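Phosphoribosylaminoimidazole-succinocarboxamide synthase (PDB 2CNQ) catalyses the ATP-dependent joining of L-aspartate to a carboxyaminoimidazole ribotide, forming SAICAR in the purine biosynthesis pathway. Local coordinates at residues L194-Y199 with T216-F220; I158-S162 with N173-A179; F262-W266 with V278-I284. One frame throughout, in Å; residues are numbered along the deposited sequence.

How the interactions relate
Interactions 1 and 2 form one connected region: their centres lie 12 Å apart, and V196 CG2 on the helix of interaction 1 meets F159 N of interaction 2 at 3.8 Å. Both reach the same mixed sheet, through strands 211-223 and 153-159, and helix 176-183 of interaction 2 is followed in the chain by helix 185-209 of interaction 1. Interaction 3 stands across the centre of the chain from interaction 1, with centres 28 Å apart and nearest atoms about 8 Å apart. Aminoimidazole carboxamide ribonucleotide spans that gap, touched by K217 from interaction 1 and R264 from interaction 3. The N173 side chain of interaction 2 comes within about 4 Å of the same ligand.

Interaction 1 of 3, residues L194-Y199 with T216-F220. With AMZ (aminoimidazole 4-carboxamide ribonucleotide), chain C; ADP (adenosine-5'-diphosphate), chain B.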
loop_
_atom_site.group_PDB
_atom_site.type_symbol
_atom_site.label_atom_id
_atom_site.label_comp_id
_atom_site.label_asym_id
_atom_site.label_seq_id
_atom_site.Cartn_x
_atom_site.Cartn_y
_atom_site.Cartn_z
ATOM N N LEU A 194 -3.800 15.348 6.296
ATOM C CA LEU A 194 -2.875 15.146 5.227
ATOM C C LEU A 194 -3.299 13.942 4.441
ATOM O O LEU A 194 -3.271 13.950 3.232
ATOM C CB LEU A 194 -1.492 14.945 5.772
ATOM C CG LEU A 194 -0.425 14.627 4.748
ATOM C CD1 LEU A 194 -0.322 15.738 3.735
ATOM C CD2 LEU A 194 0.880 14.407 5.427
ATOM N N ALA A 195 -3.664 12.884 5.119
ATOM C CA ALA A 195 -4.040 11.687 4.413
ATOM C C ALA A 195 -5.203 11.955 3.502
ATOM O O ALA A 195 -5.218 11.497 2.380
ATOM C CB ALA A 195 -4.370 10.608 5.403
ATOM N N VAL A 196 -6.205 12.667 3.977
ATOM C CA VAL A 196 -7.343 12.949 3.149
ATOM C C VAL A 196 -6.932 13.830 2.003
ATOM O O VAL A 196 -7.384 13.628 0.901
ATOM C CB VAL A 196 -8.480 13.551 3.955
ATOM C CG1 VAL A 196 -9.510 14.170 3.072
ATOM C CG2 VAL A 196 -9.070 12.469 4.833
ATOM N N LYS A 197 -6.078 14.788 2.246
ATOM C CA LYS A 197 -5.635 15.650 1.192
ATOM C C LYS A 197 -4.928 14.869 0.110
ATOM O O LYS A 197 -5.189 15.040 -1.056
ATOM C CB LYS A 197 -4.729 16.697 1.765
ATOM C CG LYS A 197 -4.448 17.787 0.805
ATOM C CD LYS A 197 -3.573 18.847 1.393
ATOM C CE LYS A 197 -4.285 19.692 2.379
ATOM N NZ LYS A 197 -3.509 20.942 2.634
ATOM N N LEU A 198 -4.006 14.007 0.518
ATOM C CA LEU A 198 -3.284 13.210 -0.440
ATOM C C LEU A 198 -4.219 12.315 -1.173
ATOM O O LEU A 198 -4.166 12.200 -2.377
ATOM C CB LEU A 198 -2.198 12.401 0.227
ATOM C CG LEU A 198 -1.140 13.181 0.968
ATOM C CD1 LEU A 198 -0.182 12.243 1.621
ATOM C CD2 LEU A 198 -0.415 14.130 0.058
ATOM N N TYR A 199 -5.073 11.645 -0.452
ATOM C CA TYR A 199 -6.013 10.771 -1.079
ATOM C C TYR A 199 -6.855 11.505 -2.081
ATOM O O TYR A 199 -7.037 11.038 -3.170
ATOM C CB TYR A 199 -6.912 10.113 -0.043
ATOM C CG TYR A 199 -8.068 9.447 -0.671
ATOM C CD1 TYR A 199 -7.961 8.200 -1.189
ATOM C CD2 TYR A 199 -9.264 10.098 -0.769
ATOM C CE1 TYR A 199 -9.028 7.614 -1.832
ATOM C CE2 TYR A 199 -10.330 9.530 -1.408
ATOM C CZ TYR A 199 -10.199 8.281 -1.935
ATOM O OH TYR A 199 -11.291 7.794 -2.556
ATOM N N THR A 216 -7.538 3.476 0.554
ATOM C CA THR A 216 -6.136 3.216 0.515
ATOM C C THR A 216 -5.590 3.313 1.906
ATOM O O THR A 216 -6.144 3.973 2.746
ATOM C CB THR A 216 -5.426 4.227 -0.386
ATOM O OG1 THR A 216 -4.139 3.749 -0.712
ATOM C CG2 THR A 216 -5.286 5.572 0.217
ATOM N N LYS A 217 -4.470 2.658 2.097
ATOM C CA LYS A 217 -3.712 2.713 3.306
ATOM C C LYS A 217 -2.412 3.357 3.037
ATOM O O LYS A 217 -1.623 2.862 2.254
ATOM C CB LYS A 217 -3.516 1.316 3.843
ATOM C CG LYS A 217 -2.731 1.251 5.129
ATOM C CD LYS A 217 -1.240 1.202 4.992
ATOM C CE LYS A 217 -0.766 -0.092 4.433
ATOM N NZ LYS A 217 0.694 -0.108 4.173
ATOM N N PHE A 218 -2.182 4.474 3.676
ATOM C CA PHE A 218 -0.896 5.119 3.684
ATOM C C PHE A 218 -0.193 4.732 4.959
ATOM O O PHE A 218 -0.802 4.393 5.933
ATOM C CB PHE A 218 -1.052 6.620 3.681
ATOM C CG PHE A 218 -1.730 7.200 2.500
ATOM C CD1 PHE A 218 -1.241 7.019 1.235
ATOM C CD2 PHE A 218 -2.840 7.975 2.665
ATOM C CE1 PHE A 218 -1.828 7.638 0.180
ATOM C CE2 PHE A 218 -3.445 8.588 1.602
ATOM C CZ PHE A 218 -2.947 8.422 0.367
ATOM N N GLU A 219 1.105 4.894 4.934
ATOM C CA GLU A 219 1.900 4.915 6.111
ATOM C C GLU A 219 2.664 6.180 6.143
ATOM O O GLU A 219 3.177 6.640 5.144
ATOM C CB GLU A 219 2.845 3.743 6.187
ATOM C CG GLU A 219 2.109 2.449 6.248
ATOM C CD GLU A 219 2.955 1.267 6.564
ATOM O OE1 GLU A 219 2.488 0.153 6.259
ATOM O OE2 GLU A 219 4.053 1.452 7.110
ATOM N N PHE A 220 2.711 6.744 7.318
ATOM C CA PHE A 220 3.418 7.966 7.548
ATOM C C PHE A 220 4.460 7.770 8.600
ATOM O O PHE A 220 4.264 7.054 9.562
ATOM C CB PHE A 220 2.467 9.018 8.087
ATOM C CG PHE A 220 1.417 9.546 7.138
ATOM C CD1 PHE A 220 1.457 9.356 5.775
ATOM C CD2 PHE A 220 0.362 10.284 7.634
ATOM C CE1 PHE A 220 0.472 9.915 4.979
ATOM C CE2 PHE A 220 -0.583 10.848 6.803
ATOM C CZ PHE A 220 -0.510 10.672 5.502
HETATM O O5 AMZ C . -1.475 -3.479 4.563
HETATM C C6 AMZ C . -2.294 -3.200 5.413
HETATM N N2 AMZ C . -2.111 -3.421 6.710
HETATM C C3A AMZ C . -3.546 -2.564 5.052
HETATM C C7A AMZ C . -3.958 -2.280 3.786
HETATM N N3 AMZ C . -3.357 -2.404 2.588
HETATM N N1 AMZ C . -4.498 -2.198 5.928
HETATM C C5 AMZ C . -5.479 -1.682 5.222
HETATM N N AMZ C . -5.170 -1.740 3.907
HETATM C C1 AMZ C . -5.970 -1.207 2.833
HETATM C C2 AMZ C . -6.839 -2.220 2.150
HETATM C C3 AMZ C . -7.967 -1.375 1.632
HETATM O O2 AMZ C . -7.502 -0.768 0.447
HETATM O O1 AMZ C . -6.102 -2.890 1.149
HETATM O O AMZ C . -6.865 -0.307 3.425
HETATM C C AMZ C . -8.105 -0.339 2.735
HETATM C C4 AMZ C . -9.218 -0.609 3.694
HETATM O O3 AMZ C . -9.183 -1.982 4.050
HETATM P P AMZ C . -10.381 -2.565 4.927
HETATM O OP1 AMZ C . -10.244 -2.002 6.303
HETATM O O4 AMZ C . -10.146 -4.057 4.894
HETATM O OP2 AMZ C . -11.685 -2.168 4.314
HETATM P PB ADP B . 3.935 -5.502 6.373
HETATM O O1B ADP B . 2.960 -4.784 5.561
HETATM O O2B ADP B . 3.919 -5.075 7.780
HETATM O O3B ADP B . 3.917 -6.951 6.344
HETATM P PA ADP B . 5.873 -4.862 4.378
HETATM O O1A ADP B . 4.985 -3.942 3.663
HETATM O O2A ADP B . 6.184 -6.154 3.788
HETATM O O3A ADP B . 5.372 -5.071 5.853
HETATM O "O5'" ADP B . 7.254 -4.176 4.674
HETATM C "C5'" ADP B . 7.445 -2.802 4.925
HETATM C "C4'" ADP B . 7.764 -2.604 6.377
HETATM O "O4'" ADP B . 8.625 -1.470 6.441
HETATM C "C3'" ADP B . 6.577 -2.255 7.219
HETATM O "O3'" ADP B . 6.816 -2.608 8.560
HETATM C "C2'" ADP B . 6.558 -0.752 7.139
HETATM O "O2'" ADP B . 5.836 -0.144 8.162
HETATM C "C1'" ADP B . 8.009 -0.464 7.219
HETATM N N9 ADP B . 8.441 0.795 6.690
HETATM C C8 ADP B . 7.974 1.407 5.601
HETATM N N7 ADP B . 8.636 2.496 5.308
HETATM C C5 ADP B . 9.573 2.590 6.264
HETATM C C6 ADP B . 10.628 3.495 6.529
HETATM N N6 ADP B . 10.858 4.524 5.740
HETATM N N1 ADP B . 11.352 3.339 7.631
HETATM C C2 ADP B . 11.141 2.275 8.399
HETATM N N3 ADP B . 10.243 1.320 8.211
HETATM C C4 ADP B . 9.463 1.498 7.147
#
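The helix of L194-Y199 packs across the strand of T216-F220 with axes 10.1 Å apart at closest and N-to-C directions 128° apart, A195 lying nearest F218 and Y199 nearest T216. No hydrogen bond joins them; the contact is apolar and largely buried. F220 points toward the helix from the strand; with CG anti to the carbonyl carbon (chi1 -69°), its ring, in one of two modelled conformers, brings an edge to A195, F220 CZ being 3.8 Å from A195 CA. In that conformer L194 CD2 and L198 CD1 approach the ring obliquely. The small side chain of A195 lets two phenylalanines near the helix backbone: F218 also comes edge-on, its CE2 3.5 Å from A195 O and its CZ near Y199 N. T216 CG2 lies 3.7 Å above one face of the F218 ring, toward the rim; the same methyl is 4.0 Å from Y199 CD1, the side chains pointing in opposite senses as they pass. Their polar ends bond elsewhere, Y199 OH to I213 O and T216 OG1 to S241 OG. Helix 185-209 packs on one face of the mixed sheet of the SAICAR synthetase fold, and the strand's alternation sends K217 and E219 to the other side, into the ligand sites. Bent at chi2 and chi3, K217 lays CE 3.5 Å from O5 of the imidazole nucleotide and turns NZ back to E219 OE1, a 2.8 Å salt bridge met on the anti side and 23° out of the carboxylate plane; D233 also pairs with the lysine. E219 OE2 accepts a 2.6 Å hydrogen bond from O2' of the ADP of chain B.

Interaction 2 of 3, residues I158-S162 with N173-A179; sequences IFTPS and NISPAQA
P161 and I174 supply the one hydrogen bond between the segments: I174 N donates to P161 O over 2.9 Å and almost straight, at 173°, with the donor tilted 22° from the carbonyl plane. It accompanies an isolated beta bridge in which S162 and N173 stand side by side, and S162 CB lies 3.7 Å from N173 ND2. The carbonyl oxygens of P161 and I174 also come close, two acceptors that would repel each other. H140 ND1 bonds to I174 O and more weakly to P161 O, which probably eases this.

The apolar packing centres on the proline rings, compact and rigid enough to fill tight corners. P161 CG sits 3.6 Å from A179 CB, where alanine is small enough to admit it. I174 CG1 lies between its backbone N and carbonyl carbon (chi1 54°), which sets it 4.0 Å from P161 CG. P161 CD lies over the centre of the F159 ring, 3.6 Å above its plane. F159 CD1 in turn reaches P176 CG at 4.1 Å, ring and proline passing side by side and pointing opposite ways.

Helix capping completes the set: S175 OG accepts from Q178 N at 2.8 Å. Serine at the N-cap, with proline in the first turn, where its missing N-H costs no helix bond, is a common helix start. This joins an edge strand to the following helix beside the imidazole nucleotide site, where S128, itself hydrogen-bonded to that ligand, is held by N173 OD1.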
loop_
_atom_site.group_PDB
_atom_site.type_symbol
_atom_site.label_atom_id
_atom_site.label_comp_id
_atom_site.label_asym_id
_atom_site.label_seq_id
_atom_site.Cartn_x
_atom_site.Cartn_y
_atom_site.Cartn_z
ATOM N N ILE A 158 -12.728 9.922 4.233
ATOM C CA ILE A 158 -12.562 9.876 5.640
ATOM C C ILE A 158 -11.341 9.110 6.030
ATOM O O ILE A 158 -11.029 8.048 5.514
ATOM C CB ILE A 158 -13.782 9.347 6.325
ATOM C CG1 ILE A 158 -14.251 8.013 5.823
ATOM C CG2 ILE A 158 -14.897 10.406 6.211
ATOM C CD1 ILE A 158 -15.315 7.414 6.657
ATOM N N PHE A 159 -10.626 9.683 6.982
ATOM C CA PHE A 159 -9.551 9.025 7.666
ATOM C C PHE A 159 -10.119 8.033 8.639
ATOM O O PHE A 159 -10.883 8.374 9.513
ATOM C CB PHE A 159 -8.764 10.084 8.390
ATOM C CG PHE A 159 -7.794 9.550 9.391
ATOM C CD1 PHE A 159 -7.920 9.910 10.711
ATOM C CD2 PHE A 159 -6.731 8.764 9.028
ATOM C CE1 PHE A 159 -6.981 9.522 11.631
ATOM C CE2 PHE A 159 -5.825 8.340 9.959
ATOM C CZ PHE A 159 -5.948 8.739 11.260
ATOM N N THR A 160 -9.724 6.783 8.469
ATOM C CA THR A 160 -10.235 5.705 9.260
ATOM C C THR A 160 -9.064 4.851 9.663
ATOM O O THR A 160 -8.705 3.906 8.996
ATOM C CB THR A 160 -11.295 4.924 8.537
ATOM O OG1 THR A 160 -10.737 4.277 7.402
ATOM C CG2 THR A 160 -12.414 5.792 8.081
ATOM N N PRO A 161 -8.394 5.200 10.727
ATOM C CA PRO A 161 -7.151 4.524 11.056
ATOM C C PRO A 161 -7.357 3.141 11.530
ATOM O O PRO A 161 -8.369 2.808 12.092
ATOM C CB PRO A 161 -6.563 5.390 12.149
ATOM C CG PRO A 161 -7.758 6.041 12.765
ATOM C CD PRO A 161 -8.713 6.283 11.641
ATOM N N SER A 162 -6.320 2.347 11.365
ATOM C CA SER A 162 -6.235 1.105 12.048
ATOM C C SER A 162 -4.928 1.044 12.772
ATOM O O SER A 162 -3.985 1.737 12.461
ATOM C CB SER A 162 -6.428 -0.034 11.082
ATOM O OG SER A 162 -5.223 -0.396 10.532
ATOM N N ASN A 173 -9.371 -1.762 13.419
ATOM C CA ASN A 173 -9.908 -0.490 13.067
ATOM C C ASN A 173 -10.180 0.293 14.304
ATOM O O ASN A 173 -10.809 -0.198 15.218
ATOM C CB ASN A 173 -11.199 -0.641 12.312
ATOM C CG ASN A 173 -11.034 -1.163 10.945
ATOM O OD1 ASN A 173 -12.020 -1.593 10.337
ATOM N ND2 ASN A 173 -9.872 -1.115 10.426
ATOM N N ILE A 174 -9.729 1.519 14.340
ATOM C CA ILE A 174 -9.916 2.351 15.481
ATOM C C ILE A 174 -10.456 3.674 15.026
ATOM O O ILE A 174 -10.320 4.087 13.890
ATOM C CB ILE A 174 -8.617 2.525 16.261
ATOM C CG1 ILE A 174 -7.480 3.026 15.412
ATOM C CG2 ILE A 174 -8.274 1.257 16.983
ATOM C CD1 ILE A 174 -6.313 3.481 16.165
ATOM N N SER A 175 -11.053 4.375 15.951
ATOM C CA SER A 175 -11.526 5.694 15.659
ATOM C C SER A 175 -10.382 6.637 15.550
ATOM O O SER A 175 -9.323 6.428 16.108
ATOM C CB SER A 175 -12.438 6.139 16.789
ATOM O OG SER A 175 -11.667 6.289 17.945
ATOM N N PRO A 176 -10.626 7.768 14.918
ATOM C CA PRO A 176 -9.659 8.830 14.993
ATOM C C PRO A 176 -9.338 9.231 16.399
ATOM O O PRO A 176 -8.207 9.529 16.700
ATOM C CB PRO A 176 -10.306 9.929 14.188
ATOM C CG PRO A 176 -11.154 9.197 13.194
ATOM C CD PRO A 176 -11.701 8.061 13.978
ATOM N N ALA A 177 -10.320 9.185 17.277
ATOM C CA ALA A 177 -10.042 9.530 18.648
ATOM C C ALA A 177 -9.066 8.579 19.261
ATOM O O ALA A 177 -8.157 8.969 19.961
ATOM C CB ALA A 177 -11.321 9.574 19.425
ATOM N N GLN A 178 -9.231 7.296 19.003
ATOM C CA GLN A 178 -8.278 6.339 19.520
ATOM C C GLN A 178 -6.939 6.501 18.872
ATOM O O GLN A 178 -5.927 6.370 19.519
ATOM C CB GLN A 178 -8.828 4.953 19.371
ATOM C CG GLN A 178 -7.888 3.870 19.822
ATOM C CD GLN A 178 -7.511 3.962 21.254
ATOM O OE1 GLN A 178 -8.354 4.195 22.113
ATOM N NE2 GLN A 178 -6.261 3.669 21.541
ATOM N N ALA A 179 -6.912 6.826 17.597
ATOM C CA ALA A 179 -5.652 7.099 16.977
ATOM C C ALA A 179 -4.954 8.237 17.669
ATOM O O ALA A 179 -3.762 8.195 17.869
ATOM C CB ALA A 179 -5.839 7.406 15.537
#

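Interaction 3 of 3, residues F262-W266 with V278-I284; sequences FLRDW and VKMPQDI. With ADP (adenosine-5'-diphosphate), chain F; AMZ (aminoimidazole 4-carboxamide ribonucleotide), chain C.
R264 NH2 is held by two ligands at once: it donates to O2A of the ADP of chain F over 2.8 Å, virtually straight at 178°, and to O1 of the imidazole nucleotide at 2.9 Å. R264 NE adds a third bond, to ADP O1A, so the guanidinium meets the alpha phosphate edge-on; arginine's flat, multidentate group with several N-H donors suits such a site, and Q261 OE1 takes up R264 NH1. The contact itself lies elsewhere on the helix and is apolar. I284 CD1 sits over one face of the W266 five-membered ring, 3.6 Å from its centroid, a CH-pi contact. With CG anti to its backbone N (chi1 -180°), the W266 indole extends toward the other segment, and its six-membered end meets P281 CD obliquely, 3.3 Å from W266 CH2. Branched I284 serves several neighbours: CD1 touches F262 CZ as well, while CG2 lies 4.0 Å from L263 CD1. L263 CD1 also meets M280 SD, the two side chains lying roughly perpendicular. Thus helix 261-269 packs on the loop 278-281 and the first turn of helix 282-300, whose R287, T288 and K291 further flank F262, while M280 reaches I39 and I50 in loops.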
loop_
_atom_site.group_PDB
_atom_site.type_symbol
_atom_site.label_atom_id
_atom_site.label_comp_id
_atom_site.label_asym_id
_atom_site.label_seq_id
_atom_site.Cartn_x
_atom_site.Cartn_y
_atom_site.Cartn_z
ATOM N N PHE A 262 -9.330 -8.981 -5.244
ATOM C CA PHE A 262 -9.619 -10.128 -6.040
ATOM C C PHE A 262 -9.133 -11.372 -5.333
ATOM O O PHE A 262 -9.812 -12.376 -5.279
ATOM C CB PHE A 262 -8.916 -9.979 -7.353
ATOM C CG PHE A 262 -8.966 -11.201 -8.159
ATOM C CD1 PHE A 262 -7.830 -11.942 -8.334
ATOM C CD2 PHE A 262 -10.150 -11.644 -8.696
ATOM C CE1 PHE A 262 -7.862 -13.102 -9.045
ATOM C CE2 PHE A 262 -10.187 -12.796 -9.414
ATOM C CZ PHE A 262 -9.037 -13.535 -9.584
ATOM N N LEU A 263 -7.910 -11.329 -4.829
ATOM C CA LEU A 263 -7.342 -12.476 -4.163
ATOM C C LEU A 263 -8.026 -12.703 -2.868
ATOM O O LEU A 263 -8.353 -13.818 -2.540
ATOM C CB LEU A 263 -5.862 -12.279 -3.955
ATOM C CG LEU A 263 -5.221 -13.372 -3.134
ATOM C CD1 LEU A 263 -5.321 -14.729 -3.803
ATOM C CD2 LEU A 263 -3.799 -13.017 -2.821
ATOM N N ARG A 264 -8.244 -11.662 -2.096
ATOM C CA ARG A 264 -8.949 -11.821 -0.846
ATOM C C ARG A 264 -10.250 -12.525 -1.069
ATOM O O ARG A 264 -10.605 -13.457 -0.359
ATOM C CB ARG A 264 -9.213 -10.477 -0.242
ATOM C CG ARG A 264 -8.010 -9.728 0.204
ATOM C CD ARG A 264 -8.422 -8.431 0.746
ATOM N NE ARG A 264 -7.291 -7.618 1.154
ATOM C CZ ARG A 264 -7.056 -6.396 0.730
ATOM N NH1 ARG A 264 -7.865 -5.787 -0.106
ATOM N NH2 ARG A 264 -5.969 -5.798 1.146
ATOM N N ASP A 265 -10.994 -12.051 -2.040
ATOM C CA ASP A 265 -12.291 -12.603 -2.274
ATOM C C ASP A 265 -12.218 -14.021 -2.757
ATOM O O ASP A 265 -13.047 -14.833 -2.387
ATOM C CB ASP A 265 -13.057 -11.731 -3.230
ATOM C CG ASP A 265 -13.491 -10.408 -2.635
ATOM O OD1 ASP A 265 -13.994 -9.596 -3.417
ATOM O OD2 ASP A 265 -13.347 -10.189 -1.440
ATOM N N TRP A 266 -11.247 -14.326 -3.592
ATOM C CA TRP A 266 -11.089 -15.668 -4.066
ATOM C C TRP A 266 -10.798 -16.581 -2.895
ATOM O O TRP A 266 -11.360 -17.647 -2.768
ATOM C CB TRP A 266 -9.953 -15.754 -5.076
ATOM C CG TRP A 266 -9.784 -17.111 -5.573
ATOM C CD1 TRP A 266 -10.489 -17.705 -6.549
ATOM C CD2 TRP A 266 -8.889 -18.090 -5.057
ATOM N NE1 TRP A 266 -10.090 -19.002 -6.694
ATOM C CE2 TRP A 266 -9.093 -19.259 -5.801
ATOM C CE3 TRP A 266 -7.895 -18.082 -4.103
ATOM C CZ2 TRP A 266 -8.387 -20.414 -5.573
ATOM C CZ3 TRP A 266 -7.200 -19.251 -3.878
ATOM C CH2 TRP A 266 -7.441 -20.384 -4.618
ATOM N N VAL A 278 -1.096 -21.383 1.010
ATOM C CA VAL A 278 -2.044 -21.546 -0.056
ATOM C C VAL A 278 -1.352 -21.320 -1.366
ATOM O O VAL A 278 -0.720 -20.306 -1.589
ATOM C CB VAL A 278 -3.211 -20.604 0.087
ATOM C CG1 VAL A 278 -4.056 -20.571 -1.147
ATOM C CG2 VAL A 278 -4.032 -21.025 1.274
ATOM N N LYS A 279 -1.529 -22.263 -2.246
ATOM C CA LYS A 279 -1.027 -22.150 -3.576
ATOM C C LYS A 279 -2.114 -21.578 -4.421
ATOM O O LYS A 279 -3.135 -22.213 -4.660
ATOM C CB LYS A 279 -0.607 -23.505 -4.098
ATOM C CG LYS A 279 0.061 -23.394 -5.473
ATOM C CD LYS A 279 1.462 -24.033 -5.568
ATOM C CE LYS A 279 2.255 -23.518 -6.777
ATOM N NZ LYS A 279 1.591 -23.869 -8.030
ATOM N N MET A 280 -1.936 -20.350 -4.842
ATOM C CA MET A 280 -2.870 -19.782 -5.761
ATOM C C MET A 280 -2.754 -20.546 -7.039
ATOM O O MET A 280 -1.664 -20.685 -7.557
ATOM C CB MET A 280 -2.505 -18.356 -6.051
ATOM C CG MET A 280 -2.627 -17.443 -4.877
ATOM S SD MET A 280 -1.992 -15.834 -5.245
ATOM C CE MET A 280 -0.257 -16.208 -5.290
ATOM N N PRO A 281 -3.860 -20.996 -7.589
ATOM C CA PRO A 281 -3.795 -21.577 -8.895
ATOM C C PRO A 281 -3.232 -20.587 -9.859
ATOM O O PRO A 281 -3.348 -19.382 -9.682
ATOM C CB PRO A 281 -5.257 -21.865 -9.210
ATOM C CG PRO A 281 -5.874 -22.048 -7.866
ATOM C CD PRO A 281 -5.205 -21.023 -7.024
ATOM N N GLN A 282 -2.667 -21.098 -10.921
ATOM C CA GLN A 282 -2.062 -20.221 -11.881
ATOM C C GLN A 282 -3.039 -19.199 -12.388
ATOM O O GLN A 282 -2.670 -18.076 -12.626
ATOM C CB GLN A 282 -1.534 -21.033 -13.040
ATOM C CG GLN A 282 -0.713 -20.241 -14.007
ATOM C CD GLN A 282 0.605 -19.835 -13.411
ATOM O OE1 GLN A 282 1.410 -20.689 -13.016
ATOM N NE2 GLN A 282 0.836 -18.535 -13.311
ATOM N N ASP A 283 -4.283 -19.577 -12.576
ATOM C CA ASP A 283 -5.272 -18.652 -13.046
ATOM C C ASP A 283 -5.413 -17.479 -12.113
ATOM O O ASP A 283 -5.605 -16.358 -12.547
ATOM C CB ASP A 283 -6.595 -19.407 -13.090
ATOM C CG ASP A 283 -7.701 -18.591 -13.548
ATOM O OD1 ASP A 283 -7.592 -18.117 -14.675
ATOM O OD2 ASP A 283 -8.674 -18.425 -12.792
ATOM N N ILE A 284 -5.337 -17.744 -10.822
ATOM C CA ILE A 284 -5.474 -16.704 -9.844
ATOM C C ILE A 284 -4.234 -15.866 -9.796
ATOM O O ILE A 284 -4.315 -14.667 -9.686
ATOM C CB ILE A 284 -5.801 -17.327 -8.504
ATOM C CG1 ILE A 284 -7.127 -18.082 -8.580
ATOM C CG2 ILE A 284 -5.834 -16.296 -7.419
ATOM C CD1 ILE A 284 -8.293 -17.277 -9.096
HETATM P PB ADP F . -2.220 -8.544 4.353
HETATM O O1B ADP F . -1.170 -9.511 4.789
HETATM O O2B ADP F . -2.423 -7.386 5.291
HETATM O O3B ADP F . -2.026 -8.173 2.901
HETATM P PA ADP F . -4.732 -8.186 3.917
HETATM O O1A ADP F . -5.990 -8.756 3.384
HETATM O O2A ADP F . -4.244 -7.204 2.916
HETATM O O3A ADP F . -3.667 -9.240 4.405
HETATM O "O5'" ADP F . -4.958 -7.373 5.235
HETATM C "C5'" ADP F . -5.554 -6.097 5.146
HETATM C "C4'" ADP F . -5.910 -5.497 6.491
HETATM O "O4'" ADP F . -6.938 -6.303 7.055
HETATM C "C3'" ADP F . -4.717 -5.520 7.411
HETATM O "O3'" ADP F . -4.774 -4.413 8.291
HETATM C "C2'" ADP F . -4.930 -6.806 8.146
HETATM O "O2'" ADP F . -4.350 -6.760 9.424
HETATM C "C1'" ADP F . -6.436 -6.869 8.251
HETATM N N9 ADP F . -6.941 -8.235 8.335
HETATM C C8 ADP F . -6.449 -9.262 7.664
HETATM N N7 ADP F . -7.114 -10.387 7.958
HETATM C C5 ADP F . -8.061 -10.059 8.821
HETATM C C6 ADP F . -9.090 -10.836 9.476
HETATM N N6 ADP F . -9.168 -12.165 9.223
HETATM N N1 ADP F . -9.894 -10.161 10.318
HETATM C C2 ADP F . -9.764 -8.820 10.547
HETATM N N3 ADP F . -8.826 -8.046 9.952
HETATM C C4 ADP F . -7.961 -8.626 9.087
HETATM O O5 AMZ C . -1.475 -3.479 4.563
HETATM C C6 AMZ C . -2.294 -3.200 5.413
HETATM N N2 AMZ C . -2.111 -3.421 6.710
HETATM C C3A AMZ C . -3.546 -2.564 5.052
HETATM C C7A AMZ C . -3.958 -2.280 3.786
HETATM N N3 AMZ C . -3.357 -2.404 2.588
HETATM N N1 AMZ C . -4.498 -2.198 5.928
HETATM C C5 AMZ C . -5.479 -1.682 5.222
HETATM N N AMZ C . -5.170 -1.740 3.907
HETATM C C1 AMZ C . -5.970 -1.207 2.833
HETATM C C2 AMZ C . -6.839 -2.220 2.150
HETATM C C3 AMZ C . -7.967 -1.375 1.632
HETATM O O2 AMZ C . -7.502 -0.768 0.447
HETATM O O1 AMZ C . -6.102 -2.890 1.149
HETATM O O AMZ C . -6.865 -0.307 3.425
HETATM C C AMZ C . -8.105 -0.339 2.735
HETATM C C4 AMZ C . -9.218 -0.609 3.694
HETATM O O3 AMZ C . -9.183 -1.982 4.050
HETATM P P AMZ C . -10.381 -2.565 4.927
HETATM O OP1 AMZ C . -10.244 -2.002 6.303
HETATM O O4 AMZ C . -10.146 -4.057 4.894
HETATM O OP2 AMZ C . -11.685 -2.168 4.314
#